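Local coordinates for tail spike protein gp49 (Pseudomonas phage LKA1, PDB 4RU4) that forms the trimeric tailspike of the phage and probably cleaves the O-specific polysaccharide of its Pseudomonas host as a lyase during entry, at residues A349-K354 and W370-A375; G353-Y358 and G379-L384; A375-G380 and T414-P419; A410-N415 and A443-S448; G447-V452 and S476-P481. One frame throughout, in Å; residues are numbered along the deposited sequence.

Overall arrangement
The five contacts lie within the pectin lyase-like region and join successive coils of its right-handed parallel beta-helix. Interactions 1 and 2 share the corner at G353 and K354; their centres are 9 Å apart. Interaction 1 pairs strands 349-352 and 372-377, and interaction 2 pairs the following strands, 356-359 and 380-385. Interaction 3 takes the last part of strand 372-377 and the turn after it, and shares G379 and G380 with interaction 2 and T414 and N415 with interaction 4. Interactions 4 and 5, centres 8 Å apart, share G447 and S448. Interactions 1 and 5 have centres 19 Å apart and do not touch. The series stacks coil upon coil along the spike.

Interaction 1. Residues A349-K354 and W370-A375; sequences ATWQGK and WIVISA
T350 and I373 pair across two parallel strands, 349-352 and 372-375, on neighbouring coils of a right-handed parallel beta-helix. The backbones exchange four hydrogen bonds, and the bridges match A349 with V372, T350 with I373 and W351 with S374. A side-chain bond is added to this ladder. The T350 OG1 stands anti to the backbone N (chi1 -172°) and donates to I373 O at 2.8 Å. It comes from above the carbonyl plane, while W351 N reaches the same oxygen from the opposite face. I373 O therefore accepts two bonds.

On the other face of the sheet, W351 can be followed outward. Its CB lies 3.8 Å from S374 OG. CG, anti to the carbonyl carbon (chi1 -85°), starts the indole on the face it shares with V372 and S374. CD2 meets V372 CG1 at 4.0 Å, and this methyl lies over one face of the six-membered ring in a CH-pi contact. S374 OG lies at the ring edge, in its plane, 3.6 Å from W351 CE3. That hydroxyl is hydrogen-bonded to D404 O on the next strand. The indole NE1 makes a weak hydrogen bond to L383 O, and the ring also meets F382 and F422.

Back on the T350 side, the Q352 chain runs extended beyond CG and passes the A375 methyl, CD to CB 3.7 Å. Its NE2 donates to T350 OG1 at 3.1 Å, with the oxygen lying in the amide plane.

Interaction 2. Residues G353-Y358 and G379-L384; sequences GKDISY and GGTFLL
D355 and T381 meet where the chain turns a corner into strand 356-358, which runs parallel to strand 380-384. The D355 CG lies beside the backbone N (chi1 -65°). From there OD1 accepts from T381 N at 2.9 Å, nearly along the C-O direction. The same oxygen has a salt bridge to R430 of the second subunit, so this carboxylate ties the corner to the next coil and to the trimer interface. K354 is extended throughout, and its CG passes 3.2 Å from G379 O.

G380 CA lies 3.5 Å from D355 OD1, and the positive phi of this residue is one that glycine readily adopts.

F382 has its CG anti to the carbonyl carbon (chi1 -57°), and chi2 of 86° sets the turn of the ring. Its CE2-CZ edge faces the corner, with F382 CZ 3.3 Å from G353 O. D355 N lies over a face of this ring, and the I356 CB touches F382 CD2 at 4.0 Å. Further along, the Y358 and L384 side chains lie side by side and point the same way; L384 CD2 touches Y358 CB at 3.9 Å. On the other face, S357 CB packs on L383 CB at 4.0 Å.

Three backbone hydrogen bonds complete the ladder. Strand 420-425 follows on the next coil, where L423 packs against T381 and L383. Strand 349-352 packs on the face bearing I356, Y358 and L384, while Y358 OH bonds T350 O.

Interaction 3. Residues A375-G380 and T414-P419; sequences AEILGG and TNTTQP
T416 and I377 meet through the hydroxyl of T416, which donates to I377 O at 2.8 Å. The bond lies in the carbonyl plane. OG1 reaches it from a position beside the backbone N (chi1 -56°), and the CG2 of the same threonine lies 3.4 Å from I377 O. The next carbonyl, L378 O, takes Q418 N at 3.1 Å, again in plane. A weak bond from T417 N reaches this oxygen as well. Beyond it, G380 N donates to P419 O at 2.8 Å.

The L378 side chain spreads over the 414-419 loop. One branch, CD1, touches N415 O and T417 OG1, both at 3.7 Å. The other, CD2, meets Q418 NE2 at 3.8 Å. Both leucine approaches are oblique to the T417 and Q418 side chains. G379 brings its CA to 3.4 Å from Q418 O.

A second shell holds the first in place. T416 OG1 is also hydrogen-bonded to T413 N, so its hydroxyl links the loop to itself as well as to I377. Q418 OE1 accepts from K354 NZ, which lies on the coil before that of 375-380. Outside, F158 packs on L378.

The contact joins a turn leaving strand 372-377 to the loop leading into strand 420-425. It stacks one corner on the next, as in parallel beta-helices of the pectin lyase-like fold.

Interaction 4. Residues A410-N415 and A443-S448; sequences AVLTTN and ARLEGS
L412 and E446 meet at the heart of this contact: E446 N donates to L412 O at 2.8 Å, nearly in line with the carbonyl. S448 N adds a weak bond to the same oxygen. The L412 side chain makes the tight part. Its CB touches S448 OG at 3.6 Å, and CD1 meets L445 CD1 at 3.8 Å. The two leucines approach obliquely. S448 CB adds a close touch to T413 O at 3.3 Å.

The other side is looser and wetter. One water accepts from V411 N and donates to R444 O; another accepts from T414 N and donates to E446 O. A410 and T414 are exposed. The carboxylate of E446 brushes A410, with E446 OE2 3.7 Å from A410 CA. R444 grips this OE2 end-on with NH1 and NH2 in a salt bridge. NH1 comes from above the carboxylate plane. The guanidinium has further partners in T475 OG1 and G407 O, which help to fix it.

T413 turns its OG1 back to accept from N415 N at 3.1 Å. This is an ST turn, and it shapes the loop as it leaves the contact.

The loop follows strand 403-405, and the other segment lies on the later part of strand 439-446 and the turn beyond. I377 of strand 372-377 packs on L412 and V405 of strand 403-405 touches both L412 and A443, while strand 468-474 lies along the far side of strand 439-446.

Interaction 5. Residues G447-V452 and S476-P481; sequences GSTVPV and SGSTSP
T479 turns its OG1 anti to the backbone N (chi1 -169°), which carries the hydroxyl to V450 O and V452 N. It donates to V450 O at 2.7 Å, with the hydroxyl OG1 of T479 tilted 24° from the V450 carbonyl plane. It accepts a weak bond from V452 N at 3.0 Å. One hydroxyl thus spans the turn around P451. The V452 and T479 side chains cross at about a right angle, with V452 CG2 near the same OG1. T449 CG2, anti to its carbonyl carbon, lies 3.9 Å from S478 OG.

The backbones touch earlier in the segments. S478 N donates to S448 O at 3.0 Å, in the carbonyl plane. G447 N bonds S476 O from well above the carbonyl plane. G477 has its CA 3.3 Å from S448 O.

The prolines pack near the end. P451 CB touches S480 O, and P481 CB lies 3.4 Å from V452 O.

Three waters fill in the polar links. One accepts from S448 OG and donates to V450 O and S478 O. The other two donate to T449 O; one of them accepts from S480 N, and the other bonds S478 OG.

L445 packs on T479 and V452 from strand 439-446. The two loops lead into strands 452-463 and 484-487. They are stacked turns of successive coils, as expected of a parallel beta-helix.

Interaction 1. Residues A349-K354 and W370-A375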
# COMPACT_ATOMS: atom_id res chain seq x y z
N ALA B 349 6.33 -9.00 -14.66
CA ALA B 349 4.91 -8.67 -14.63
C ALA B 349 4.49 -8.02 -15.96
O ALA B 349 5.33 -7.75 -16.83
CB ALA B 349 4.61 -7.75 -13.44
N THR B 350 3.19 -7.75 -16.13
CA THR B 350 2.74 -7.27 -17.43
C THR B 350 1.64 -6.21 -17.36
O THR B 350 0.80 -6.22 -16.45
CB THR B 350 2.22 -8.44 -18.34
OG1 THR B 350 1.96 -7.96 -19.67
CG2 THR B 350 0.92 -8.98 -17.79
N TRP B 351 1.67 -5.30 -18.33
CA TRP B 351 0.59 -4.34 -18.55
C TRP B 351 -0.13 -4.80 -19.82
O TRP B 351 0.49 -4.86 -20.87
CB TRP B 351 1.22 -2.99 -18.87
CG TRP B 351 1.62 -2.11 -17.73
CD1 TRP B 351 1.06 -2.03 -16.47
CD2 TRP B 351 2.66 -1.13 -17.77
NE1 TRP B 351 1.70 -1.04 -15.73
CE2 TRP B 351 2.66 -0.45 -16.53
CE3 TRP B 351 3.56 -0.72 -18.77
CZ2 TRP B 351 3.54 0.58 -16.24
CZ3 TRP B 351 4.43 0.32 -18.48
CH2 TRP B 351 4.42 0.95 -17.23
N GLN B 352 -1.43 -5.08 -19.72
CA GLN B 352 -2.26 -5.43 -20.86
C GLN B 352 -3.66 -4.89 -20.57
O GLN B 352 -4.04 -4.71 -19.41
CB GLN B 352 -2.33 -6.96 -21.02
CG GLN B 352 -0.98 -7.64 -21.07
CD GLN B 352 -1.02 -9.08 -21.54
OE1 GLN B 352 -1.94 -9.48 -22.26
NE2 GLN B 352 0.01 -9.87 -21.16
N GLY B 353 -4.46 -4.66 -21.61
CA GLY B 353 -5.85 -4.27 -21.39
C GLY B 353 -5.99 -2.77 -21.19
O GLY B 353 -5.60 -2.00 -22.05
N LYS B 354 -6.53 -2.35 -20.05
CA LYS B 354 -6.82 -0.92 -19.82
C LYS B 354 -6.84 -0.62 -18.34
O LYS B 354 -7.46 -1.36 -17.59
CB LYS B 354 -8.19 -0.56 -20.42
CG LYS B 354 -8.69 0.89 -20.05
CD LYS B 354 -9.96 1.28 -20.84
CE LYS B 354 -10.60 2.59 -20.35
NZ LYS B 354 -11.87 2.86 -21.13
N TRP B 370 14.04 -8.10 -18.93
CA TRP B 370 13.04 -7.06 -18.68
C TRP B 370 12.30 -7.39 -17.38
O TRP B 370 12.42 -8.50 -16.85
CB TRP B 370 12.05 -6.95 -19.84
CG TRP B 370 11.49 -8.29 -20.31
CD1 TRP B 370 11.95 -9.06 -21.36
CD2 TRP B 370 10.38 -9.00 -19.74
NE1 TRP B 370 11.18 -10.21 -21.47
CE2 TRP B 370 10.22 -10.20 -20.50
CE3 TRP B 370 9.51 -8.75 -18.67
CZ2 TRP B 370 9.22 -11.14 -20.22
CZ3 TRP B 370 8.51 -9.69 -18.38
CH2 TRP B 370 8.38 -10.87 -19.16
N ILE B 371 11.57 -6.41 -16.83
CA ILE B 371 10.85 -6.61 -15.58
C ILE B 371 9.35 -6.44 -15.76
O ILE B 371 8.55 -7.21 -15.21
CB ILE B 371 11.35 -5.62 -14.49
CG1 ILE B 371 12.85 -5.80 -14.25
CG2 ILE B 371 10.57 -5.81 -13.16
CD1 ILE B 371 13.44 -4.75 -13.31
N VAL B 372 8.95 -5.43 -16.54
CA VAL B 372 7.55 -5.24 -16.84
C VAL B 372 7.42 -5.23 -18.35
O VAL B 372 8.11 -4.46 -19.00
CB VAL B 372 7.01 -3.90 -16.29
CG1 VAL B 372 5.56 -3.71 -16.78
CG2 VAL B 372 7.10 -3.90 -14.74
N ILE B 373 6.58 -6.10 -18.90
CA ILE B 373 6.38 -6.19 -20.36
C ILE B 373 4.92 -5.88 -20.72
O ILE B 373 4.01 -6.12 -19.92
CB ILE B 373 6.85 -7.57 -20.92
CG1 ILE B 373 6.93 -7.55 -22.45
CG2 ILE B 373 5.92 -8.71 -20.43
CD1 ILE B 373 7.81 -8.63 -23.05
N SER B 374 4.67 -5.36 -21.92
CA SER B 374 3.29 -5.05 -22.28
C SER B 374 2.79 -5.94 -23.42
O SER B 374 3.58 -6.50 -24.16
CB SER B 374 3.18 -3.59 -22.70
OG SER B 374 3.74 -2.73 -21.71
N ALA B 375 1.48 -6.03 -23.57
CA ALA B 375 0.85 -6.66 -24.74
C ALA B 375 -0.58 -6.19 -24.78
O ALA B 375 -1.13 -5.85 -23.73
CB ALA B 375 0.89 -8.19 -24.63

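Interaction 2. Residues G353-Y358 and G379-L384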
# COMPACT_ATOMS: atom_id res chain seq x y z
N GLY B 353 -4.46 -4.66 -21.61
CA GLY B 353 -5.85 -4.27 -21.39
C GLY B 353 -5.99 -2.77 -21.19
O GLY B 353 -5.60 -2.00 -22.05
N LYS B 354 -6.53 -2.35 -20.05
CA LYS B 354 -6.82 -0.92 -19.82
C LYS B 354 -6.84 -0.62 -18.34
O LYS B 354 -7.46 -1.36 -17.59
CB LYS B 354 -8.19 -0.56 -20.42
CG LYS B 354 -8.69 0.89 -20.05
CD LYS B 354 -9.96 1.28 -20.84
CE LYS B 354 -10.60 2.59 -20.35
NZ LYS B 354 -11.87 2.86 -21.13
N ASP B 355 -6.20 0.48 -17.93
CA ASP B 355 -6.24 0.92 -16.53
C ASP B 355 -5.74 -0.16 -15.57
O ASP B 355 -6.50 -0.71 -14.76
CB ASP B 355 -7.65 1.41 -16.13
CG ASP B 355 -8.07 2.65 -16.91
OD1 ASP B 355 -7.19 3.30 -17.53
OD2 ASP B 355 -9.28 2.98 -16.92
N ILE B 356 -4.44 -0.46 -15.66
CA ILE B 356 -3.81 -1.49 -14.84
C ILE B 356 -2.69 -0.89 -13.98
O ILE B 356 -1.93 -0.05 -14.45
CB ILE B 356 -3.17 -2.53 -15.76
CG1 ILE B 356 -4.22 -3.16 -16.69
CG2 ILE B 356 -2.36 -3.56 -14.94
CD1 ILE B 356 -5.42 -3.79 -16.00
N SER B 357 -2.59 -1.30 -12.71
CA SER B 357 -1.56 -0.72 -11.84
C SER B 357 -0.85 -1.82 -11.06
O SER B 357 -1.46 -2.85 -10.74
CB SER B 357 -2.18 0.29 -10.86
OG SER B 357 -3.13 1.13 -11.51
N TYR B 358 0.44 -1.58 -10.79
CA TYR B 358 1.21 -2.32 -9.79
C TYR B 358 1.57 -1.31 -8.71
O TYR B 358 2.12 -0.25 -9.03
CB TYR B 358 2.48 -2.93 -10.42
CG TYR B 358 2.13 -4.04 -11.36
CD1 TYR B 358 1.71 -3.77 -12.65
CD2 TYR B 358 2.15 -5.38 -10.93
CE1 TYR B 358 1.35 -4.81 -13.53
CE2 TYR B 358 1.77 -6.41 -11.78
CZ TYR B 358 1.38 -6.12 -13.09
OH TYR B 358 0.98 -7.13 -13.94
N GLY B 379 -5.62 0.81 -24.35
CA GLY B 379 -5.54 2.21 -24.02
C GLY B 379 -5.84 2.46 -22.56
O GLY B 379 -6.11 1.53 -21.79
N GLY B 380 -5.75 3.72 -22.15
CA GLY B 380 -5.95 4.07 -20.76
C GLY B 380 -4.64 4.27 -20.03
O GLY B 380 -3.63 4.65 -20.62
N THR B 381 -4.63 4.02 -18.72
CA THR B 381 -3.49 4.41 -17.92
C THR B 381 -2.82 3.17 -17.33
O THR B 381 -3.50 2.28 -16.80
CB THR B 381 -3.97 5.35 -16.80
OG1 THR B 381 -4.50 6.54 -17.40
CG2 THR B 381 -2.84 5.73 -15.83
N PHE B 382 -1.50 3.13 -17.40
CA PHE B 382 -0.76 1.97 -16.91
C PHE B 382 0.32 2.48 -15.98
O PHE B 382 1.14 3.33 -16.37
CB PHE B 382 -0.19 1.20 -18.10
CG PHE B 382 -1.24 0.78 -19.07
CD1 PHE B 382 -1.67 1.64 -20.08
CD2 PHE B 382 -1.87 -0.46 -18.93
CE1 PHE B 382 -2.70 1.26 -20.98
CE2 PHE B 382 -2.90 -0.84 -19.82
CZ PHE B 382 -3.30 0.02 -20.84
N LEU B 383 0.32 1.98 -14.75
CA LEU B 383 1.01 2.62 -13.65
C LEU B 383 1.91 1.63 -12.94
O LEU B 383 1.48 0.51 -12.66
CB LEU B 383 -0.02 3.17 -12.65
CG LEU B 383 0.46 3.78 -11.32
CD1 LEU B 383 1.42 4.95 -11.57
CD2 LEU B 383 -0.72 4.26 -10.48
N LEU B 384 3.16 2.03 -12.69
CA LEU B 384 4.03 1.37 -11.71
C LEU B 384 4.19 2.36 -10.57
O LEU B 384 4.93 3.34 -10.68
CB LEU B 384 5.41 1.02 -12.30
CG LEU B 384 5.44 0.05 -13.47
CD1 LEU B 384 6.87 -0.26 -13.89
CD2 LEU B 384 4.70 -1.23 -13.09
O HOH W 1 -3.75 2.91 -13.82

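Interaction 3. Residues A375-G380 and T414-P419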
# COMPACT_ATOMS: atom_id res chain seq x y z
N ALA B 375 1.48 -6.03 -23.57
CA ALA B 375 0.85 -6.66 -24.74
C ALA B 375 -0.58 -6.19 -24.78
O ALA B 375 -1.13 -5.85 -23.73
CB ALA B 375 0.89 -8.19 -24.63
N GLU B 376 -1.19 -6.18 -25.96
CA GLU B 376 -2.65 -6.08 -26.05
C GLU B 376 -3.15 -4.84 -25.31
O GLU B 376 -4.12 -4.90 -24.53
CB GLU B 376 -3.32 -7.38 -25.53
CG GLU B 376 -2.81 -8.65 -26.23
CD GLU B 376 -3.59 -9.93 -25.89
OE1 GLU B 376 -4.22 -10.01 -24.81
OE2 GLU B 376 -3.53 -10.90 -26.70
N ILE B 377 -2.47 -3.72 -25.55
CA ILE B 377 -2.82 -2.45 -24.92
C ILE B 377 -4.02 -1.83 -25.65
O ILE B 377 -3.90 -1.40 -26.80
CB ILE B 377 -1.61 -1.46 -24.90
CG1 ILE B 377 -0.49 -2.03 -24.01
CG2 ILE B 377 -2.05 -0.08 -24.42
CD1 ILE B 377 -0.86 -2.15 -22.51
N LEU B 378 -5.17 -1.81 -24.99
CA LEU B 378 -6.36 -1.16 -25.55
C LEU B 378 -6.20 0.37 -25.46
O LEU B 378 -6.56 1.13 -26.38
CB LEU B 378 -7.63 -1.60 -24.81
CG LEU B 378 -8.95 -1.04 -25.37
CD1 LEU B 378 -9.26 -1.64 -26.75
CD2 LEU B 378 -10.13 -1.26 -24.42
N GLY B 379 -5.62 0.81 -24.35
CA GLY B 379 -5.54 2.21 -24.02
C GLY B 379 -5.84 2.46 -22.56
O GLY B 379 -6.11 1.53 -21.79
N GLY B 380 -5.75 3.72 -22.15
CA GLY B 380 -5.95 4.07 -20.76
C GLY B 380 -4.64 4.27 -20.03
O GLY B 380 -3.63 4.65 -20.62
N THR B 414 -3.30 -1.07 -34.48
CA THR B 414 -4.63 -0.57 -34.82
C THR B 414 -5.69 -0.99 -33.79
O THR B 414 -6.80 -0.44 -33.77
CB THR B 414 -5.08 -1.01 -36.24
OG1 THR B 414 -5.16 -2.44 -36.30
CG2 THR B 414 -4.08 -0.53 -37.29
N ASN B 415 -5.35 -1.95 -32.94
CA ASN B 415 -6.27 -2.37 -31.87
C ASN B 415 -6.15 -1.52 -30.58
O ASN B 415 -6.94 -1.65 -29.65
CB ASN B 415 -6.09 -3.87 -31.56
CG ASN B 415 -6.60 -4.75 -32.68
OD1 ASN B 415 -7.71 -4.55 -33.17
ND2 ASN B 415 -5.80 -5.75 -33.09
N THR B 416 -5.14 -0.66 -30.54
CA THR B 416 -4.98 0.31 -29.43
C THR B 416 -5.80 1.53 -29.79
O THR B 416 -5.35 2.37 -30.59
CB THR B 416 -3.51 0.74 -29.29
OG1 THR B 416 -2.69 -0.43 -29.11
CG2 THR B 416 -3.33 1.68 -28.07
N THR B 417 -7.01 1.63 -29.25
CA THR B 417 -7.96 2.60 -29.77
C THR B 417 -8.18 3.80 -28.86
O THR B 417 -8.91 4.71 -29.22
CB THR B 417 -9.32 1.93 -30.06
OG1 THR B 417 -9.82 1.39 -28.83
CG2 THR B 417 -9.16 0.79 -31.05
N GLN B 418 -7.58 3.80 -27.67
CA GLN B 418 -7.74 4.88 -26.72
C GLN B 418 -6.37 5.47 -26.33
O GLN B 418 -5.38 4.75 -26.33
CB GLN B 418 -8.52 4.39 -25.50
CG GLN B 418 -9.93 3.86 -25.82
CD GLN B 418 -10.63 3.23 -24.60
OE1 GLN B 418 -10.36 3.59 -23.46
NE2 GLN B 418 -11.54 2.28 -24.86
N PRO B 419 -6.32 6.77 -26.01
CA PRO B 419 -5.05 7.38 -25.60
C PRO B 419 -4.41 6.57 -24.46
O PRO B 419 -5.15 6.08 -23.59
CB PRO B 419 -5.48 8.75 -25.09
CG PRO B 419 -6.71 9.08 -25.89
CD PRO B 419 -7.43 7.74 -26.03

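Interaction 4. Residues A410-N415 and A443-S448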
# COMPACT_ATOMS: atom_id res chain seq x y z
N ALA B 410 4.07 -6.63 -31.20
CA ALA B 410 3.01 -5.74 -31.71
C ALA B 410 1.96 -5.41 -30.64
O ALA B 410 0.97 -6.14 -30.47
CB ALA B 410 2.35 -6.33 -32.95
N VAL B 411 2.19 -4.31 -29.93
CA VAL B 411 1.48 -3.97 -28.71
C VAL B 411 0.65 -2.71 -28.86
O VAL B 411 -0.46 -2.60 -28.32
CB VAL B 411 2.52 -3.76 -27.56
CG1 VAL B 411 1.86 -3.22 -26.28
CG2 VAL B 411 3.27 -5.06 -27.29
N LEU B 412 1.22 -1.74 -29.56
CA LEU B 412 0.56 -0.47 -29.85
C LEU B 412 0.20 -0.49 -31.34
O LEU B 412 1.02 -0.18 -32.22
CB LEU B 412 1.50 0.70 -29.48
CG LEU B 412 1.90 0.86 -27.99
CD1 LEU B 412 2.98 1.98 -27.75
CD2 LEU B 412 0.69 1.07 -27.08
N THR B 413 -1.02 -0.94 -31.63
CA THR B 413 -1.38 -1.29 -33.01
C THR B 413 -2.72 -0.67 -33.35
O THR B 413 -3.25 0.11 -32.56
CB THR B 413 -1.52 -2.82 -33.14
OG1 THR B 413 -2.65 -3.26 -32.38
CG2 THR B 413 -0.26 -3.54 -32.60
N THR B 414 -3.30 -1.07 -34.48
CA THR B 414 -4.63 -0.57 -34.82
C THR B 414 -5.69 -0.99 -33.79
O THR B 414 -6.80 -0.44 -33.77
CB THR B 414 -5.08 -1.01 -36.24
OG1 THR B 414 -5.16 -2.44 -36.30
CG2 THR B 414 -4.08 -0.53 -37.29
N ASN B 415 -5.35 -1.95 -32.94
CA ASN B 415 -6.27 -2.37 -31.87
C ASN B 415 -6.15 -1.52 -30.58
O ASN B 415 -6.94 -1.65 -29.65
CB ASN B 415 -6.09 -3.87 -31.56
CG ASN B 415 -6.60 -4.75 -32.68
OD1 ASN B 415 -7.71 -4.55 -33.17
ND2 ASN B 415 -5.80 -5.75 -33.09
N ALA B 443 9.05 2.31 -25.83
CA ALA B 443 7.73 2.23 -26.43
C ALA B 443 7.92 2.36 -27.93
O ALA B 443 8.66 3.24 -28.39
CB ALA B 443 6.81 3.35 -25.90
N ARG B 444 7.28 1.49 -28.69
CA ARG B 444 7.43 1.47 -30.15
C ARG B 444 6.04 1.28 -30.77
O ARG B 444 5.32 0.32 -30.44
CB ARG B 444 8.37 0.34 -30.59
CG ARG B 444 8.58 0.28 -32.14
CD ARG B 444 9.55 -0.85 -32.54
NE ARG B 444 8.97 -2.11 -32.11
CZ ARG B 444 8.12 -2.83 -32.82
NH1 ARG B 444 7.79 -2.46 -34.06
NH2 ARG B 444 7.63 -3.96 -32.31
N LEU B 445 5.67 2.21 -31.64
CA LEU B 445 4.39 2.17 -32.34
C LEU B 445 4.44 1.15 -33.46
O LEU B 445 5.37 1.16 -34.29
CB LEU B 445 4.07 3.55 -32.94
CG LEU B 445 3.29 4.61 -32.14
CD1 LEU B 445 3.45 4.47 -30.60
CD2 LEU B 445 3.51 6.03 -32.67
N GLU B 446 3.41 0.30 -33.51
CA GLU B 446 3.25 -0.62 -34.63
C GLU B 446 1.82 -0.54 -35.15
O GLU B 446 1.13 -1.56 -35.31
CB GLU B 446 3.65 -2.06 -34.26
CG GLU B 446 4.08 -2.84 -35.54
CD GLU B 446 4.57 -4.25 -35.25
OE1 GLU B 446 4.20 -5.16 -36.04
OE2 GLU B 446 5.32 -4.45 -34.27
N GLY B 447 1.36 0.68 -35.39
CA GLY B 447 0.11 0.85 -36.10
C GLY B 447 -0.89 1.75 -35.41
O GLY B 447 -1.82 2.21 -36.04
N SER B 448 -0.73 1.96 -34.10
CA SER B 448 -1.63 2.83 -33.37
C SER B 448 -1.51 4.27 -33.85
O SER B 448 -0.47 4.67 -34.38
CB SER B 448 -1.35 2.77 -31.86
OG SER B 448 0.00 3.17 -31.58
O HOH W 2 4.16 -2.22 -30.64
O HOH W 3 -1.67 -2.69 -36.36

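Interaction 5. Residues G447-V452 and S476-P481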
# COMPACT_ATOMS: atom_id res chain seq x y z
N GLY B 447 1.36 0.68 -35.39
CA GLY B 447 0.11 0.85 -36.10
C GLY B 447 -0.89 1.75 -35.41
O GLY B 447 -1.82 2.21 -36.04
N SER B 448 -0.73 1.96 -34.10
CA SER B 448 -1.63 2.83 -33.37
C SER B 448 -1.51 4.27 -33.85
O SER B 448 -0.47 4.67 -34.38
CB SER B 448 -1.35 2.77 -31.86
OG SER B 448 0.00 3.17 -31.58
N THR B 449 -2.58 5.05 -33.68
CA THR B 449 -2.56 6.46 -34.04
C THR B 449 -2.93 7.37 -32.87
O THR B 449 -3.02 8.58 -33.02
CB THR B 449 -3.48 6.74 -35.22
OG1 THR B 449 -4.82 6.33 -34.89
CG2 THR B 449 -2.97 6.00 -36.47
N VAL B 450 -3.07 6.79 -31.68
CA VAL B 450 -3.49 7.55 -30.50
C VAL B 450 -2.32 8.25 -29.76
O VAL B 450 -1.16 7.89 -29.93
CB VAL B 450 -4.23 6.63 -29.50
CG1 VAL B 450 -5.51 6.05 -30.13
CG2 VAL B 450 -3.30 5.53 -28.99
N PRO B 451 -2.64 9.27 -28.94
CA PRO B 451 -1.59 9.82 -28.08
C PRO B 451 -1.00 8.73 -27.17
O PRO B 451 -1.75 7.93 -26.63
CB PRO B 451 -2.34 10.86 -27.23
CG PRO B 451 -3.50 11.31 -28.14
CD PRO B 451 -3.93 9.97 -28.75
N VAL B 452 0.32 8.70 -27.08
CA VAL B 452 1.04 7.85 -26.13
C VAL B 452 1.90 8.76 -25.25
O VAL B 452 2.93 9.29 -25.68
CB VAL B 452 1.93 6.84 -26.88
CG1 VAL B 452 2.82 6.03 -25.92
CG2 VAL B 452 1.05 5.91 -27.71
N SER B 476 5.29 1.79 -37.39
CA SER B 476 4.15 2.23 -38.21
C SER B 476 3.15 2.93 -37.30
O SER B 476 3.21 2.80 -36.08
CB SER B 476 3.50 1.05 -38.95
OG SER B 476 2.91 0.14 -38.02
N GLY B 477 2.24 3.69 -37.90
CA GLY B 477 1.29 4.47 -37.13
C GLY B 477 1.90 5.83 -36.80
O GLY B 477 2.89 6.23 -37.42
N SER B 478 1.34 6.53 -35.83
CA SER B 478 1.79 7.90 -35.52
C SER B 478 1.24 8.29 -34.18
O SER B 478 0.34 7.65 -33.68
CB SER B 478 1.25 8.88 -36.57
OG SER B 478 -0.16 8.75 -36.64
N THR B 479 1.76 9.37 -33.59
CA THR B 479 1.25 9.79 -32.31
C THR B 479 1.44 11.30 -32.10
O THR B 479 2.43 11.87 -32.54
CB THR B 479 1.89 9.00 -31.12
OG1 THR B 479 1.17 9.27 -29.92
CG2 THR B 479 3.38 9.34 -30.93
N SER B 480 0.47 11.92 -31.43
CA SER B 480 0.59 13.32 -30.99
C SER B 480 0.36 13.33 -29.47
O SER B 480 -0.76 13.55 -28.99
CB SER B 480 -0.45 14.18 -31.70
OG SER B 480 -0.10 14.36 -33.06
N PRO B 481 1.42 13.04 -28.70
CA PRO B 481 1.24 12.91 -27.25
C PRO B 481 0.87 14.24 -26.61
O PRO B 481 1.25 15.28 -27.13
CB PRO B 481 2.64 12.49 -26.76
CG PRO B 481 3.31 11.86 -27.99
CD PRO B 481 2.80 12.75 -29.13
O HOH W 4 -0.05 5.82 -31.47
O HOH W 5 -2.23 10.77 -31.52
O HOH W 6 -1.92 10.13 -35.00